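Local coordinates for protein shikimate 5-dehydrogenase AroE (5-dehydroshikimate reductase) (Mycobacterium tuberculosis, PDB 4P4G) that probably catalyses the NADP-dependent interconversion of 3-dehydroshikimate and shikimate, a step on the way to chorismate and the aromatic amino acids, at residues 8-13 with 63-68; 20-25 with 38-43. All coordinates share one frame; numbering follows the deposited sequence.

Contact 1: residues 8-13 with 63-68. With SKM ((3R,4S,5R)-3,4,5-trihydroxycyclohex-1-ene-1-carboxylic acid), chain C.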
loop_
_atom_site.group_PDB
_atom_site.type_symbol
_atom_site.label_atom_id
_atom_site.label_comp_id
_atom_site.label_asym_id
_atom_site.label_seq_id
_atom_site.Cartn_x
_atom_site.Cartn_y
_atom_site.Cartn_z
ATOM N N ALA A 8 5.884 -12.162 -14.438
ATOM C CA ALA A 8 5.678 -11.549 -13.131
ATOM C C ALA A 8 4.240 -11.777 -12.714
ATOM O O ALA A 8 3.466 -12.441 -13.414
ATOM C CB ALA A 8 6.020 -10.069 -13.155
ATOM N N GLY A 9 3.863 -11.225 -11.577
ATOM C CA GLY A 9 2.480 -11.317 -11.163
ATOM C C GLY A 9 2.265 -10.733 -9.791
ATOM O O GLY A 9 3.152 -10.082 -9.218
ATOM N N VAL A 10 1.078 -10.985 -9.259
ATOM C CA VAL A 10 0.704 -10.483 -7.947
ATOM C C VAL A 10 0.175 -11.631 -7.087
ATOM O O VAL A 10 -0.608 -12.460 -7.555
ATOM C CB VAL A 10 -0.322 -9.341 -8.076
ATOM C CG1 VAL A 10 -1.578 -9.799 -8.813
ATOM C CG2 VAL A 10 -0.660 -8.770 -6.696
ATOM N N LEU A 11 0.655 -11.695 -5.847
ATOM C CA LEU A 11 0.331 -12.768 -4.900
ATOM C C LEU A 11 -0.510 -12.186 -3.780
ATOM O O LEU A 11 -0.151 -11.158 -3.206
ATOM C CB LEU A 11 1.613 -13.341 -4.293
ATOM C CG LEU A 11 2.287 -14.539 -4.955
ATOM C CD1 LEU A 11 2.770 -14.187 -6.344
ATOM C CD2 LEU A 11 3.445 -14.994 -4.091
ATOM N N GLY A 12 -1.628 -12.828 -3.462
ATOM C CA GLY A 12 -2.418 -12.406 -2.320
ATOM C C GLY A 12 -3.644 -13.263 -2.154
ATOM O O GLY A 12 -3.887 -14.182 -2.948
ATOM N N SER A 13 -4.439 -12.949 -1.136
ATOM C CA SER A 13 -5.693 -13.661 -0.923
ATOM C C SER A 13 -6.701 -12.812 -0.150
ATOM O O SER A 13 -6.449 -12.455 1.002
ATOM C CB SER A 13 -5.431 -14.982 -0.188
ATOM O OG SER A 13 -6.656 -15.601 0.176
ATOM N N SER A 63 4.551 -8.879 -7.273
ATOM C CA SER A 63 3.970 -7.924 -6.358
ATOM C C SER A 63 3.299 -8.744 -5.268
ATOM O O SER A 63 2.850 -9.862 -5.519
ATOM C CB SER A 63 2.938 -7.065 -7.080
ATOM O OG SER A 63 3.479 -6.501 -8.268
ATOM N N VAL A 64 3.253 -8.207 -4.053
ATOM C CA VAL A 64 2.658 -8.939 -2.942
ATOM C C VAL A 64 1.637 -8.056 -2.276
ATOM O O VAL A 64 1.927 -6.915 -1.911
ATOM C CB VAL A 64 3.712 -9.389 -1.920
ATOM C CG1 VAL A 64 3.038 -10.116 -0.762
ATOM C CG2 VAL A 64 4.742 -10.298 -2.597
ATOM N N THR A 65 0.416 -8.560 -2.158
ATOM C CA THR A 65 -0.612 -7.823 -1.441
ATOM C C THR A 65 -1.019 -8.582 -0.180
ATOM O O THR A 65 -0.377 -9.569 0.206
ATOM C CB THR A 65 -1.829 -7.497 -2.367
ATOM O OG1 THR A 65 -2.691 -6.541 -1.731
ATOM C CG2 THR A 65 -2.617 -8.759 -2.689
ATOM N N MET A 66 -2.062 -8.105 0.488
ATOM C CA MET A 66 -2.590 -8.783 1.668
ATOM C C MET A 66 -2.915 -10.254 1.358
ATOM O O MET A 66 -3.468 -10.557 0.293
ATOM C CB MET A 66 -3.840 -8.037 2.138
ATOM C CG MET A 66 -4.952 -8.911 2.660
ATOM S SD MET A 66 -6.040 -7.919 3.701
ATOM C CE MET A 66 -4.900 -7.517 5.019
ATOM N N PRO A 67 -2.577 -11.179 2.277
ATOM C CA PRO A 67 -1.973 -10.965 3.592
ATOM C C PRO A 67 -0.474 -11.276 3.655
ATOM O O PRO A 67 0.010 -11.606 4.734
ATOM C CB PRO A 67 -2.700 -12.002 4.444
ATOM C CG PRO A 67 -2.810 -13.174 3.507
ATOM C CD PRO A 67 -3.081 -12.563 2.142
ATOM N N GLY A 68 0.252 -11.138 2.555
ATOM C CA GLY A 68 1.612 -11.652 2.516
ATOM C C GLY A 68 2.780 -10.700 2.697
ATOM O O GLY A 68 3.924 -11.122 2.517
HETATM O O12 SKM C . 1.159 -2.960 -2.659
HETATM C C8 SKM C . 0.184 -3.231 -3.662
HETATM C C6 SKM C . -1.168 -3.245 -3.007
HETATM O O7 SKM C . -1.150 -4.028 -1.828
HETATM C C5 SKM C . -2.124 -3.816 -3.924
HETATM C C4 SKM C . -1.862 -4.507 -5.032
HETATM C C1 SKM C . -3.016 -5.045 -5.861
HETATM O O2 SKM C . -2.779 -5.620 -6.932
HETATM O O3 SKM C . -4.195 -4.910 -5.484
HETATM C C10 SKM C . -0.413 -4.786 -5.532
HETATM C C9 SKM C . 0.550 -4.525 -4.336
HETATM O O11 SKM C . 1.812 -4.424 -4.896
#
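Ser-63 is gripped through its backbone: its N donates to Gly-9 O at 2.7 Å, while its O accepts from Leu-11 N at 2.9 Å, from a donor tilted 26° out of the carbonyl plane. Thr-65 N then bonds almost straight to Leu-11 O. These three bonds give the parallel register Val-10 to Ser-63 and Leu-11 to Val-64, with CA-H...O contacts from Val-10 CA to Ser-63 O and from Val-64 CA to Leu-11 O. Beyond the strand ends a fourth bond, Ser-13 N to Met-66 O, lies in the carbonyl plane on a lone pair. The peptide bond after Met-66 is cis, and Pro-67 CD comes within 3.6 Å of Ser-13 O.

Apolar contact is sparse between the strands. On the face of Val-10 and Ser-63, Val-10 CG2 stands 4.0 Å from Ser-63 CB. Thr-65 CG2, set between its own backbone N and carbonyl carbon, closes over the backbone of Gly-12, 3.7 Å from Gly-12 CA. The same torsion (chi1 -168°) leaves OG1 anti to the backbone N, aimed at the ligand. Leu-11 and Val-64 occupy the other face, where helix 48-53 packs on them.

One hydroxyl and two carbon atoms of the contact meet the bound shikimate. Thr-65 OG1 hydrogen-bonds SKM O7 at 2.9 Å, Ser-63 CB lies against SKM O11, and Val-10 CG2 lies beside the carboxylate oxygen O2. Ser-63 OG, anti to its carbonyl carbon, bonds instead to Tyr-38 OH and Gln-247 OE1. Lys-69 and Asn-90 are among the residues that also hydrogen-bond the ligand. Adjacent parallel strands whose C-terminal ends and following loop line a ligand pocket are characteristic of alpha/beta folds; here they form part of the shikimate site of the substrate-binding domain.

Contact 2: residues 20-25 with 38-43. With SKM ((3R,4S,5R)-3,4,5-trihydroxycyclohex-1-ene-1-carboxylic acid), chain C.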
loop_
_atom_site.group_PDB
_atom_site.type_symbol
_atom_site.label_atom_id
_atom_site.label_comp_id
_atom_site.label_asym_id
_atom_site.label_seq_id
_atom_site.Cartn_x
_atom_site.Cartn_y
_atom_site.Cartn_z
ATOM N N SER A 20 -3.584 -4.821 -10.630
ATOM C CA SER A 20 -2.162 -4.784 -10.960
ATOM C C SER A 20 -1.815 -5.284 -12.358
ATOM O O SER A 20 -0.969 -4.660 -13.022
ATOM C CB SER A 20 -1.325 -5.544 -9.928
ATOM O OG SER A 20 -1.069 -4.728 -8.813
ATOM N N PRO A 21 -2.416 -6.416 -12.809
ATOM C CA PRO A 21 -2.028 -6.898 -14.140
ATOM C C PRO A 21 -2.312 -5.881 -15.234
ATOM O O PRO A 21 -1.492 -5.742 -16.129
ATOM C CB PRO A 21 -2.911 -8.136 -14.343
ATOM C CG PRO A 21 -3.205 -8.632 -12.958
ATOM C CD PRO A 21 -3.366 -7.343 -12.158
ATOM N N GLN A 22 -3.457 -5.205 -15.160
ATOM C CA GLN A 22 -3.803 -4.194 -16.154
ATOM C C GLN A 22 -2.702 -3.139 -16.263
ATOM O O GLN A 22 -2.312 -2.748 -17.377
ATOM C CB GLN A 22 -5.150 -3.542 -15.825
ATOM C CG GLN A 22 -6.370 -4.424 -16.109
ATOM C CD GLN A 22 -6.831 -5.233 -14.915
ATOM O OE1 GLN A 22 -6.023 -5.709 -14.113
ATOM N NE2 GLN A 22 -8.154 -5.394 -14.785
ATOM N N LEU A 23 -2.187 -2.690 -15.116
ATOM C CA LEU A 23 -1.173 -1.633 -15.100
ATOM C C LEU A 23 0.172 -2.140 -15.595
ATOM O O LEU A 23 0.845 -1.479 -16.374
ATOM C CB LEU A 23 -1.007 -1.046 -13.698
ATOM C CG LEU A 23 -2.196 -0.280 -13.142
ATOM C CD1 LEU A 23 -1.798 0.395 -11.833
ATOM C CD2 LEU A 23 -2.696 0.739 -14.154
ATOM N N HIS A 24 0.580 -3.308 -15.124
ATOM C CA HIS A 24 1.876 -3.840 -15.520
ATOM C C HIS A 24 1.895 -4.245 -16.990
ATOM O O HIS A 24 2.874 -3.990 -17.685
ATOM C CB HIS A 24 2.244 -5.042 -14.650
ATOM C CG HIS A 24 2.787 -4.673 -13.313
ATOM N ND1 HIS A 24 4.135 -4.763 -13.009
ATOM C CD2 HIS A 24 2.182 -4.216 -12.194
ATOM C CE1 HIS A 24 4.324 -4.384 -11.761
ATOM N NE2 HIS A 24 3.152 -4.053 -11.239
ATOM N N LEU A 25 0.827 -4.879 -17.468
ATOM C CA LEU A 25 0.793 -5.305 -18.863
ATOM C C LEU A 25 0.819 -4.099 -19.794
ATOM O O LEU A 25 1.490 -4.118 -20.818
ATOM C CB LEU A 25 -0.398 -6.227 -19.146
ATOM C CG LEU A 25 -0.236 -7.595 -18.483
ATOM C CD1 LEU A 25 -1.530 -8.372 -18.528
ATOM C CD2 LEU A 25 0.905 -8.380 -19.124
ATOM N N TYR A 38 1.819 -11.280 -16.808
ATOM C CA TYR A 38 1.580 -10.895 -15.429
ATOM C C TYR A 38 0.246 -11.480 -14.969
ATOM O O TYR A 38 -0.818 -11.117 -15.481
ATOM C CB TYR A 38 1.597 -9.366 -15.324
ATOM C CG TYR A 38 1.604 -8.824 -13.913
ATOM C CD1 TYR A 38 0.459 -8.873 -13.128
ATOM C CD2 TYR A 38 2.743 -8.240 -13.379
ATOM C CE1 TYR A 38 0.445 -8.366 -11.835
ATOM C CE2 TYR A 38 2.740 -7.724 -12.097
ATOM C CZ TYR A 38 1.590 -7.795 -11.336
ATOM O OH TYR A 38 1.595 -7.275 -10.070
ATOM N N GLU A 39 0.303 -12.393 -14.002
ATOM C CA GLU A 39 -0.898 -13.107 -13.583
ATOM C C GLU A 39 -1.218 -12.912 -12.105
ATOM O O GLU A 39 -0.372 -12.483 -11.318
ATOM C CB GLU A 39 -0.757 -14.594 -13.901
ATOM C CG GLU A 39 0.461 -15.259 -13.289
ATOM C CD GLU A 39 0.795 -16.586 -13.973
ATOM O OE1 GLU A 39 1.882 -16.689 -14.585
ATOM O OE2 GLU A 39 -0.029 -17.520 -13.899
ATOM N N ARG A 40 -2.454 -13.227 -11.734
ATOM C CA ARG A 40 -2.850 -13.220 -10.335
ATOM C C ARG A 40 -2.665 -14.618 -9.765
ATOM O O ARG A 40 -3.057 -15.610 -10.397
ATOM C CB ARG A 40 -4.316 -12.798 -10.217
ATOM C CG ARG A 40 -4.614 -11.436 -10.871
ATOM C CD ARG A 40 -6.114 -11.137 -10.894
ATOM N NE ARG A 40 -6.408 -9.902 -11.623
ATOM C CZ ARG A 40 -6.505 -9.826 -12.946
ATOM N NH1 ARG A 40 -6.343 -10.919 -13.692
ATOM N NH2 ARG A 40 -6.747 -8.657 -13.530
ATOM N N ILE A 41 -2.074 -14.697 -8.578
ATOM C CA ILE A 41 -1.836 -15.976 -7.903
ATOM C C ILE A 41 -2.436 -15.913 -6.512
ATOM O O ILE A 41 -2.057 -15.064 -5.704
ATOM C CB ILE A 41 -0.334 -16.284 -7.784
ATOM C CG1 ILE A 41 0.312 -16.346 -9.166
ATOM C CG2 ILE A 41 -0.101 -17.609 -7.026
ATOM C CD1 ILE A 41 1.798 -16.634 -9.112
ATOM N N GLU A 42 -3.390 -16.798 -6.248
ATOM C CA GLU A 42 -4.030 -16.863 -4.942
ATOM C C GLU A 42 -3.038 -17.493 -3.980
ATOM O O GLU A 42 -2.589 -18.606 -4.210
ATOM C CB GLU A 42 -5.296 -17.712 -5.024
ATOM C CG GLU A 42 -6.003 -17.899 -3.697
ATOM C CD GLU A 42 -6.926 -16.756 -3.369
ATOM O OE1 GLU A 42 -7.018 -15.821 -4.193
ATOM O OE2 GLU A 42 -7.571 -16.792 -2.295
ATOM N N CYS A 43 -2.704 -16.779 -2.908
ATOM C CA CYS A 43 -1.590 -17.159 -2.053
ATOM C C CYS A 43 -1.698 -16.494 -0.690
ATOM O O CYS A 43 -1.688 -15.264 -0.606
ATOM C CB CYS A 43 -0.284 -16.702 -2.712
ATOM S SG CYS A 43 1.199 -17.217 -1.843
HETATM O O12 SKM C . 1.159 -2.960 -2.659
HETATM C C8 SKM C . 0.184 -3.231 -3.662
HETATM C C6 SKM C . -1.168 -3.245 -3.007
HETATM O O7 SKM C . -1.150 -4.028 -1.828
HETATM C C5 SKM C . -2.124 -3.816 -3.924
HETATM C C4 SKM C . -1.862 -4.507 -5.032
HETATM C C1 SKM C . -3.016 -5.045 -5.861
HETATM O O2 SKM C . -2.779 -5.620 -6.932
HETATM O O3 SKM C . -4.195 -4.910 -5.484
HETATM C C10 SKM C . -0.413 -4.786 -5.532
HETATM C C9 SKM C . 0.550 -4.525 -4.336
HETATM O O11 SKM C . 1.812 -4.424 -4.896
#
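Helix 20-30 is the crossover helix of the beta-alpha-beta unit formed with strands 7-12 and 37-42, and here its first turn and a half packs on the second strand of that unit. The short axes run nearly antiparallel, 7.9 Å apart at their closest.

Tyr-38 carries most of the contact. With CG anti to the backbone N (chi1 -170°), its ring reaches in among Ser-20, Pro-21 and His-24. The His-24 imidazole makes an offset stack with it, centroids 4.3 Å apart and planes 25° from parallel; Tyr-38 CE2 stands over the centre of the imidazole. His-24 CB adds a CH-pi contact over the phenol face. Pro-21 crosses the tyrosine at about a right angle, its CA 3.3 Å from Tyr-38 CD1, and Leu-25 CD2 meets Tyr-38 CB at the root of the side chain, 4.0 Å away.

In this alpha/beta substrate-binding domain the N-terminal end of the helix faces the shikimate site: Ser-20 OG donates to the carboxylate oxygen O2 of SKM at 2.7 Å, and Ser-20 N is itself bonded to Ser-18 OG, another ligand-binding group. Ser-20 CB lies 3.4 Å from Tyr-38 OH, which is also bonded to Ser-63. Both imidazole nitrogens are engaged, ND1 with Tyr-28 OH and NE2 with Gln-247 OE1, which fixes the rotation of the ring stacked on Tyr-38.

Arg-40 extends from CG to NE and lays its guanidinium over the proline: Pro-21 CG sits over the centre of the group, 3.5 Å above its plane. Gln-22 OE1 approaches Arg-40 NH2 at the guanidinium edge, with the amide plane turned 86° from it, while Arg-40 NE is held by Ser-18 O.

Overall arrangement
The two contacts lie about 9 Å apart, centre to centre, and contact 2 is nested along the chain within the loop that contact 1 closes. Strand 7-12 stands between strands 37-42 and 59-64 in the six-stranded mixed sheet, so contact 1 joins it to one neighbour, while contact 2 sets helix 20-30 against the other, an outermost strand. They are joined directly, by the bond of Tyr-38 to Ser-63 and by a probable backbone bond from Cys-43 N to Gly-12 O. Both reach the same shikimate molecule, where contact 2 bonds its carboxylate and contact 1 a ring hydroxyl, so both contribute to the shikimate pocket from the substrate-binding domain.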